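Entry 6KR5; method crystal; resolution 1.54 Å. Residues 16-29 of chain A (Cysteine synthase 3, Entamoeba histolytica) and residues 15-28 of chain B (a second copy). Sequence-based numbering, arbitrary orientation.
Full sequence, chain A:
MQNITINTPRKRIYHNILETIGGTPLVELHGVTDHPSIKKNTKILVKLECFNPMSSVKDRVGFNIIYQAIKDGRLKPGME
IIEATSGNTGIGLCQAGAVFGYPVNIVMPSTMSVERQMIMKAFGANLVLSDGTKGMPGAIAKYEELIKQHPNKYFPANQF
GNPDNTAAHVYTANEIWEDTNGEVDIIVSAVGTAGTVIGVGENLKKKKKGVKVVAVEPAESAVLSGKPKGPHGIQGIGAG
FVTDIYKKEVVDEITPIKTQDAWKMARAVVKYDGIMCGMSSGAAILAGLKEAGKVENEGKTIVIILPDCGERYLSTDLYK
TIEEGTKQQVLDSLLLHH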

ATOM      1  N   ASN A  16     -17.319   2.002  -1.963  1.00 20.85           N
ATOM      2  CA  ASN A  16     -16.311   2.916  -2.476  1.00 21.53           C
ATOM      3  C   ASN A  16     -15.052   2.694  -1.653  1.00 21.22           C
ATOM      4  O   ASN A  16     -15.047   1.931  -0.679  1.00 21.74           O
ATOM      5  CB  ASN A  16     -16.778   4.374  -2.412  1.00 25.08           C
ATOM      6  CG  ASN A  16     -17.172   4.790  -1.007  1.00 23.88           C
ATOM      7  OD1 ASN A  16     -16.328   4.905  -0.126  1.00 24.13           O
ATOM      8  ND2 ASN A  16     -18.472   4.973  -0.783  1.00 29.75           N
ATOM      9  N   ILE A  17     -13.977   3.363  -2.064  1.00 21.16           N
ATOM     10  CA  ILE A  17     -12.676   3.104  -1.457  1.00 20.03           C
ATOM     11  C   ILE A  17     -12.638   3.539   0.006  1.00 21.09           C
ATOM     12  O   ILE A  17     -11.853   3.001   0.794  1.00 21.68           O
ATOM     13  CB  ILE A  17     -11.573   3.787  -2.292  1.00 22.04           C
ATOM     14  CG1 ILE A  17     -10.181   3.285  -1.898  1.00 21.27           C
ATOM     15  CG2 ILE A  17     -11.627   5.305  -2.153  1.00 19.34           C
ATOM     16  CD1 ILE A  17      -9.925   1.844  -2.233  1.00 20.78           C
ATOM     17  N   LEU A  18     -13.463   4.517   0.404  1.00 22.10           N
ATOM     18  CA  LEU A  18     -13.434   4.959   1.794  1.00 21.20           C
ATOM     19  C   LEU A  18     -13.887   3.853   2.736  1.00 19.64           C
ATOM     20  O   LEU A  18     -13.469   3.819   3.899  1.00 19.11           O
ATOM     21  CB  LEU A  18     -14.310   6.204   1.978  1.00 21.01           C
ATOM     22  CG  LEU A  18     -14.010   7.369   1.034  1.00 20.20           C
ATOM     23  CD1 LEU A  18     -14.899   8.596   1.360  1.00 23.34           C
ATOM     24  CD2 LEU A  18     -12.541   7.755   1.097  1.00 22.81           C
ATOM     25  N   GLU A  19     -14.747   2.945   2.257  1.00 20.01           N
ATOM     26  CA  GLU A  19     -15.195   1.845   3.106  1.00 19.55           C
ATOM     27  C   GLU A  19     -14.099   0.828   3.390  1.00 20.17           C
ATOM     28  O   GLU A  19     -14.281  -0.008   4.280  1.00 21.21           O
ATOM     29  CB  GLU A  19     -16.405   1.163   2.473  1.00 20.17           C
ATOM     30  CG  GLU A  19     -17.600   2.118   2.429  1.00 20.68           C
ATOM     31  CD  GLU A  19     -18.920   1.386   2.348  1.00 29.69           C
ATOM     32  OE1 GLU A  19     -18.996   0.365   1.637  1.00 23.70           O
ATOM     33  OE2 GLU A  19     -19.878   1.835   3.014  1.00 33.33           O
ATOM     34  N   THR A  20     -12.967   0.890   2.684  1.00 20.57           N
ATOM     35  CA  THR A  20     -11.823   0.027   2.965  1.00 20.85           C
ATOM     36  C   THR A  20     -10.877   0.615   4.008  1.00 20.21           C
ATOM     37  O   THR A  20      -9.904  -0.050   4.385  1.00 21.40           O
ATOM     38  CB  THR A  20     -11.023  -0.274   1.681  1.00 21.35           C
ATOM     39  OG1 THR A  20     -10.318   0.899   1.254  1.00 20.18           O
ATOM     40  CG2 THR A  20     -11.927  -0.791   0.565  1.00 22.07           C
ATOM     41  N   ILE A  21     -11.142   1.830   4.494  1.00 20.75           N
ATOM     42  CA  ILE A  21     -10.273   2.446   5.484  1.00 18.08           C
ATOM     43  C   ILE A  21     -10.381   1.710   6.816  1.00 22.63           C
ATOM     44  O   ILE A  21     -11.464   1.255   7.213  1.00 23.02           O
ATOM     45  CB  ILE A  21     -10.627   3.937   5.633  1.00 17.91           C
ATOM     46  CG1 ILE A  21     -10.240   4.683   4.346  1.00 20.07           C
ATOM     47  CG2 ILE A  21      -9.941   4.525   6.870  1.00 22.12           C
ATOM     48  CD1 ILE A  21     -10.749   6.133   4.293  1.00 20.41           C
ATOM     49  N   GLY A  22      -9.242   1.572   7.507  1.00 20.42           N
ATOM     50  CA  GLY A  22      -9.222   0.966   8.825  1.00 20.81           C
ATOM     51  C   GLY A  22      -9.283  -0.551   8.780  1.00 20.11           C
ATOM     52  O   GLY A  22      -9.066  -1.188   7.744  1.00 24.02           O
ATOM     53  N   GLY A  23      -9.605  -1.126   9.933  1.00 21.33           N
ATOM     54  CA  GLY A  23      -9.563  -2.578  10.068  1.00 21.23           C
ATOM     55  C   GLY A  23      -8.234  -3.162   9.648  1.00 25.21           C
ATOM     56  O   GLY A  23      -8.190  -4.173   8.937  1.00 24.07           O
ATOM     57  N   THR A  24      -7.143  -2.534  10.066  1.00 21.74           N
ATOM     58  CA  THR A  24      -5.818  -2.904   9.591  1.00 20.55           C
ATOM     59  C   THR A  24      -5.251  -4.068  10.390  1.00 20.32           C
ATOM     60  O   THR A  24      -5.650  -4.305  11.532  1.00 20.37           O
ATOM     61  CB  THR A  24      -4.881  -1.706   9.693  1.00 20.49           C
ATOM     62  OG1 THR A  24      -4.878  -1.238  11.043  1.00 19.23           O
ATOM     63  CG2 THR A  24      -5.329  -0.597   8.753  1.00 22.39           C
ATOM     64  N   PRO A  25      -4.303  -4.809   9.812  1.00 19.29           N
ATOM     65  CA  PRO A  25      -3.794  -6.011  10.481  1.00 20.19           C
ATOM     66  C   PRO A  25      -2.928  -5.703  11.687  1.00 19.63           C
ATOM     67  O   PRO A  25      -2.148  -4.748  11.700  1.00 21.22           O
ATOM     68  CB  PRO A  25      -2.949  -6.690   9.398  1.00 19.52           C
ATOM     69  CG  PRO A  25      -3.331  -6.052   8.119  1.00 24.81           C
ATOM     70  CD  PRO A  25      -3.735  -4.651   8.467  1.00 20.12           C
ATOM     71  N   LEU A  26      -3.042  -6.578  12.683  1.00 18.79           N
ATOM     72  CA  LEU A  26      -2.162  -6.625  13.848  1.00 17.99           C
ATOM     73  C   LEU A  26      -1.288  -7.866  13.708  1.00 21.17           C
ATOM     74  O   LEU A  26      -1.813  -8.984  13.631  1.00 20.07           O
ATOM     75  CB  LEU A  26      -2.988  -6.668  15.134  1.00 21.25           C
ATOM     76  CG  LEU A  26      -2.249  -6.458  16.458  1.00 20.24           C
ATOM     77  CD1 LEU A  26      -1.437  -5.168  16.454  1.00 21.93           C
ATOM     78  CD2 LEU A  26      -3.256  -6.420  17.585  1.00 21.31           C
ATOM     79  N   VAL A  27       0.036  -7.674  13.673  1.00 18.35           N
ATOM     80  CA  VAL A  27       0.980  -8.723  13.282  1.00 18.92           C
ATOM     81  C   VAL A  27       2.048  -8.898  14.355  1.00 19.81           C
ATOM     82  O   VAL A  27       2.578  -7.912  14.883  1.00 19.62           O
ATOM     83  CB  VAL A  27       1.636  -8.397  11.921  1.00 18.31           C
ATOM     84  CG1 VAL A  27       2.591  -9.539  11.460  1.00 18.19           C
ATOM     85  CG2 VAL A  27       0.560  -8.116  10.868  1.00 19.93           C
ATOM     86  N   GLU A  28       2.382 -10.158  14.664  1.00 18.81           N
ATOM     87  CA  GLU A  28       3.481 -10.439  15.583  1.00 19.26           C
ATOM     88  C   GLU A  28       4.830 -10.088  14.963  1.00 20.41           C
ATOM     89  O   GLU A  28       5.122 -10.464  13.824  1.00 20.35           O
ATOM     90  CB  GLU A  28       3.505 -11.922  15.969  1.00 19.86           C
ATOM     91  CG  GLU A  28       2.236 -12.445  16.633  1.00 23.13           C
ATOM     92  CD  GLU A  28       2.248 -13.959  16.858  1.00 23.96           C
ATOM     93  OE1 GLU A  28       2.984 -14.682  16.153  1.00 24.64           O
ATOM     94  OE2 GLU A  28       1.494 -14.426  17.737  1.00 27.30           O
ATOM     95  N   LEU A  29       5.681  -9.416  15.740  1.00 20.16           N
ATOM     96  CA  LEU A  29       7.099  -9.330  15.421  1.00 20.77           C
ATOM     97  C   LEU A  29       7.816 -10.564  15.961  1.00 20.37           C
ATOM     98  O   LEU A  29       7.461 -11.081  17.025  1.00 22.16           O
ATOM     99  CB  LEU A  29       7.720  -8.071  16.030  1.00 24.65           C
ATOM    100  CG  LEU A  29       7.334  -6.740  15.394  1.00 21.62           C
ATOM    101  CD1 LEU A  29       8.102  -5.585  16.042  1.00 19.79           C
ATOM    102  CD2 LEU A  29       7.603  -6.775  13.906  1.00 20.44           C
TER
ATOM    103  N   HIS B  15       0.513 -14.165  12.432  1.00 19.01           N
ATOM    104  CA  HIS B  15       1.785 -14.611  12.995  1.00 20.16           C
ATOM    105  C   HIS B  15       2.987 -13.994  12.308  1.00 20.64           C
ATOM    106  O   HIS B  15       4.070 -13.968  12.899  1.00 22.35           O
ATOM    107  CB  HIS B  15       1.905 -16.134  12.930  1.00 22.84           C
ATOM    108  CG  HIS B  15       0.887 -16.845  13.765  1.00 24.81           C
ATOM    109  ND1 HIS B  15      -0.148 -17.569  13.216  1.00 33.42           N
ATOM    110  CD2 HIS B  15       0.739 -16.934  15.108  1.00 32.09           C
ATOM    111  CE1 HIS B  15      -0.893 -18.073  14.185  1.00 30.93           C
ATOM    112  NE2 HIS B  15      -0.374 -17.706  15.342  1.00 32.22           N
ATOM    113  N   ASN B  16       2.830 -13.523  11.078  1.00 19.30           N
ATOM    114  CA  ASN B  16       3.891 -12.849  10.345  1.00 19.84           C
ATOM    115  C   ASN B  16       3.240 -12.177   9.149  1.00 19.90           C
ATOM    116  O   ASN B  16       2.052 -12.375   8.877  1.00 20.16           O
ATOM    117  CB  ASN B  16       4.980 -13.819   9.902  1.00 20.50           C
ATOM    118  CG  ASN B  16       4.424 -14.958   9.084  1.00 25.83           C
ATOM    119  OD1 ASN B  16       3.919 -14.750   7.984  1.00 22.39           O
ATOM    120  ND2 ASN B  16       4.486 -16.169   9.629  1.00 26.59           N
ATOM    121  N   ILE B  17       4.042 -11.401   8.420  1.00 19.17           N
ATOM    122  CA  ILE B  17       3.478 -10.590   7.344  1.00 21.17           C
ATOM    123  C   ILE B  17       2.922 -11.462   6.226  1.00 20.91           C
ATOM    124  O   ILE B  17       2.003 -11.042   5.516  1.00 17.97           O
ATOM    125  CB  ILE B  17       4.528  -9.576   6.838  1.00 18.51           C
ATOM    126  CG1 ILE B  17       3.867  -8.481   5.997  1.00 19.33           C
ATOM    127  CG2 ILE B  17       5.672 -10.255   6.069  1.00 18.08           C
ATOM    128  CD1 ILE B  17       2.878  -7.653   6.776  1.00 19.13           C
ATOM    129  N   LEU B  18       3.443 -12.682   6.044  1.00 20.99           N
ATOM    130  CA  LEU B  18       2.943 -13.511   4.952  1.00 18.18           C
ATOM    131  C   LEU B  18       1.482 -13.881   5.159  1.00 18.06           C
ATOM    132  O   LEU B  18       0.747 -14.082   4.183  1.00 19.69           O
ATOM    133  CB  LEU B  18       3.791 -14.773   4.809  1.00 18.38           C
ATOM    134  CG  LEU B  18       5.275 -14.504   4.610  1.00 20.61           C
ATOM    135  CD1 LEU B  18       5.978 -15.819   4.304  1.00 19.67           C
ATOM    136  CD2 LEU B  18       5.498 -13.529   3.464  1.00 25.09           C
ATOM    137  N   GLU B  19       1.040 -13.969   6.412  1.00 18.69           N
ATOM    138  CA  GLU B  19      -0.346 -14.325   6.688  1.00 20.28           C
ATOM    139  C   GLU B  19      -1.324 -13.216   6.337  1.00 19.81           C
ATOM    140  O   GLU B  19      -2.534 -13.466   6.340  1.00 22.78           O
ATOM    141  CB  GLU B  19      -0.513 -14.711   8.157  1.00 21.31           C
ATOM    142  CG  GLU B  19       0.265 -15.975   8.500  1.00 22.46           C
ATOM    143  CD  GLU B  19      -0.175 -16.632   9.796  1.00 25.91           C
ATOM    144  OE1 GLU B  19      -0.769 -15.959  10.658  1.00 23.48           O
ATOM    145  OE2 GLU B  19       0.083 -17.848   9.941  1.00 29.98           O
ATOM    146  N   THR B  20      -0.844 -12.003   6.055  1.00 19.47           N
ATOM    147  CA  THR B  20      -1.722 -10.928   5.597  1.00 19.62           C
ATOM    148  C   THR B  20      -1.876 -10.890   4.084  1.00 20.50           C
ATOM    149  O   THR B  20      -2.631 -10.053   3.581  1.00 20.06           O
ATOM    150  CB  THR B  20      -1.235  -9.543   6.056  1.00 19.73           C
ATOM    151  OG1 THR B  20      -0.059  -9.163   5.332  1.00 19.25           O
ATOM    152  CG2 THR B  20      -0.960  -9.501   7.552  1.00 20.06           C
ATOM    153  N   ILE B  21      -1.188 -11.768   3.354  1.00 19.22           N
ATOM    154  CA  ILE B  21      -1.286 -11.763   1.903  1.00 16.89           C
ATOM    155  C   ILE B  21      -2.673 -12.215   1.476  1.00 21.45           C
ATOM    156  O   ILE B  21      -3.248 -13.154   2.052  1.00 22.72           O
ATOM    157  CB  ILE B  21      -0.204 -12.673   1.301  1.00 18.73           C
ATOM    158  CG1 ILE B  21       1.167 -12.073   1.543  1.00 18.52           C
ATOM    159  CG2 ILE B  21      -0.432 -12.902  -0.202  1.00 22.04           C
ATOM    160  CD1 ILE B  21       2.295 -13.005   1.103  1.00 21.07           C
ATOM    161  N   GLY B  22      -3.203 -11.561   0.446  1.00 19.05           N
ATOM    162  CA  GLY B  22      -4.511 -11.902  -0.071  1.00 21.34           C
ATOM    163  C   GLY B  22      -5.663 -11.327   0.740  1.00 19.69           C
ATOM    164  O   GLY B  22      -5.538 -10.348   1.497  1.00 22.71           O
ATOM    165  N   GLY B  23      -6.820 -11.952   0.550  1.00 20.49           N
ATOM    166  CA  GLY B  23      -8.050 -11.416   1.125  1.00 21.13           C
ATOM    167  C   GLY B  23      -8.260  -9.953   0.809  1.00 23.99           C
ATOM    168  O   GLY B  23      -8.625  -9.172   1.695  1.00 23.50           O
ATOM    169  N   THR B  24      -8.016  -9.561  -0.441  1.00 19.89           N
ATOM    170  CA  THR B  24      -8.044  -8.153  -0.832  1.00 18.70           C
ATOM    171  C   THR B  24      -9.462  -7.666  -1.120  1.00 19.91           C
ATOM    172  O   THR B  24     -10.351  -8.457  -1.437  1.00 19.80           O
ATOM    173  CB  THR B  24      -7.177  -7.944  -2.067  1.00 18.53           C
ATOM    174  OG1 THR B  24      -7.645  -8.789  -3.118  1.00 18.92           O
ATOM    175  CG2 THR B  24      -5.709  -8.268  -1.755  1.00 20.09           C
ATOM    176  N   PRO B  25      -9.700  -6.358  -1.009  1.00 19.30           N
ATOM    177  CA  PRO B  25     -11.073  -5.852  -1.122  1.00 19.36           C
ATOM    178  C   PRO B  25     -11.575  -5.853  -2.550  1.00 20.45           C
ATOM    179  O   PRO B  25     -10.813  -5.669  -3.501  1.00 20.06           O
ATOM    180  CB  PRO B  25     -10.970  -4.413  -0.603  1.00 20.46           C
ATOM    181  CG  PRO B  25      -9.609  -4.272  -0.024  1.00 25.27           C
ATOM    182  CD  PRO B  25      -8.748  -5.290  -0.681  1.00 21.25           C
ATOM    183  N   LEU B  26     -12.887  -6.041  -2.680  1.00 19.38           N
ATOM    184  CA  LEU B  26     -13.610  -5.915  -3.940  1.00 19.38           C
ATOM    185  C   LEU B  26     -14.536  -4.707  -3.810  1.00 22.46           C
ATOM    186  O   LEU B  26     -15.388  -4.679  -2.914  1.00 21.69           O
ATOM    187  CB  LEU B  26     -14.392  -7.192  -4.238  1.00 21.61           C
ATOM    188  CG  LEU B  26     -15.071  -7.313  -5.594  1.00 20.81           C
ATOM    189  CD1 LEU B  26     -14.078  -7.176  -6.728  1.00 23.38           C
ATOM    190  CD2 LEU B  26     -15.771  -8.660  -5.676  1.00 21.95           C
ATOM    191  N   VAL B  27     -14.348  -3.705  -4.676  1.00 19.34           N
ATOM    192  CA  VAL B  27     -14.920  -2.367  -4.510  1.00 19.62           C
ATOM    193  C   VAL B  27     -15.708  -1.970  -5.754  1.00 19.25           C
ATOM    194  O   VAL B  27     -15.262  -2.190  -6.886  1.00 19.96           O
ATOM    195  CB  VAL B  27     -13.810  -1.330  -4.224  1.00 20.73           C
ATOM    196  CG1 VAL B  27     -14.398   0.074  -3.988  1.00 19.24           C
ATOM    197  CG2 VAL B  27     -12.965  -1.780  -3.033  1.00 19.82           C
ATOM    198  N   GLU B  28     -16.869  -1.350  -5.546  1.00 20.68           N
ATOM    199  CA  GLU B  28     -17.655  -0.835  -6.665  1.00 22.36           C
ATOM    200  C   GLU B  28     -17.007   0.397  -7.286  1.00 18.70           C
ATOM    201  O   GLU B  28     -16.592   1.320  -6.572  1.00 20.83           O
ATOM    202  CB  GLU B  28     -19.060  -0.456  -6.199  1.00 22.16           C
ATOM    203  CG  GLU B  28     -19.881  -1.590  -5.601  1.00 25.68           C
ATOM    204  CD  GLU B  28     -21.195  -1.100  -4.990  1.00 26.37           C
ATOM    205  OE1 GLU B  28     -21.324   0.111  -4.712  1.00 24.99           O
ATOM    206  OE2 GLU B  28     -22.099  -1.941  -4.784  1.00 28.08           O
TER

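The two stretches meet in an apolar contact, formed twice by the two copies around valine, threonine and proline, with an added polar approach of Glu A28 to His B15 and no hydrogen bond crossing between them. Together they bury 467 Å². The 3-10 segment 17-20 of each chain lies near the proline, Pro A25 or Pro B25, and the strand 26-28 of the other. The backbones run in opposite senses: the CA atoms of Asn A16 and Glu B28 are 5.8 Å apart, and those of Glu A28 and His B15 are 5.2 Å apart.

Val A27 and Val B27 make the closest apolar contacts. Val A27 CG1 packs 3.6 Å from Asn B16 C and 3.8 Å from Ile B17 N, so one methyl rests on the backbone where the 3-10 segment begins. Val A27 CG2 lies 3.9 Å from Thr B20 CG2. Val B27 repeats this: Val B27 CG1 is 3.6 Å from Asn A16 C, and Val B27 CG2 is 3.9 Å from Thr A20 CG2. Both valines are t rotamers and buried. A short branched side chain suits this place, since its two methyls reach two different neighbours.

Threonine and proline complete each patch. Thr A20 CG2 is 3.9 Å from Pro B25 CB, and Pro A25 CB is 3.9 Å from Thr B20 CG2. Both threonines point toward the other stretch and are p rotamers. Each gives its methyl to the contact and turns its hydroxyl back to its own chain. Thr A20 OG1 donates to Ile A17 O at 2.6 Å, and Thr B20 OG1 donates to Ile B17 O at 2.8 Å. The polar group is thus satisfied within the apolar patch.

Asn A16 and Asn B16 point away from the partner, and each side chain is bonded within its own chain. Asn A16 OD1 accepts a weak hydrogen bond from Leu A18 N at 2.9 Å, and Asn B16 OD1 accepts one from Leu B18 N at 2.9 Å. The valine CG1 meets the asparagine backbone instead.

One end adds a polar touch. Glu A28 OE1 approaches His B15 CD2 to 3.3 Å, at the edge of the ring and near its plane. This is a close contact, not a hydrogen bond. The histidine is held by its own chain: His B15 N donates to Glu B19 OE1 at 2.8 Å, and the ring ND1 makes weak hydrogen bonds to the same carboxylate. The histidine is exposed, which suits a polar ring.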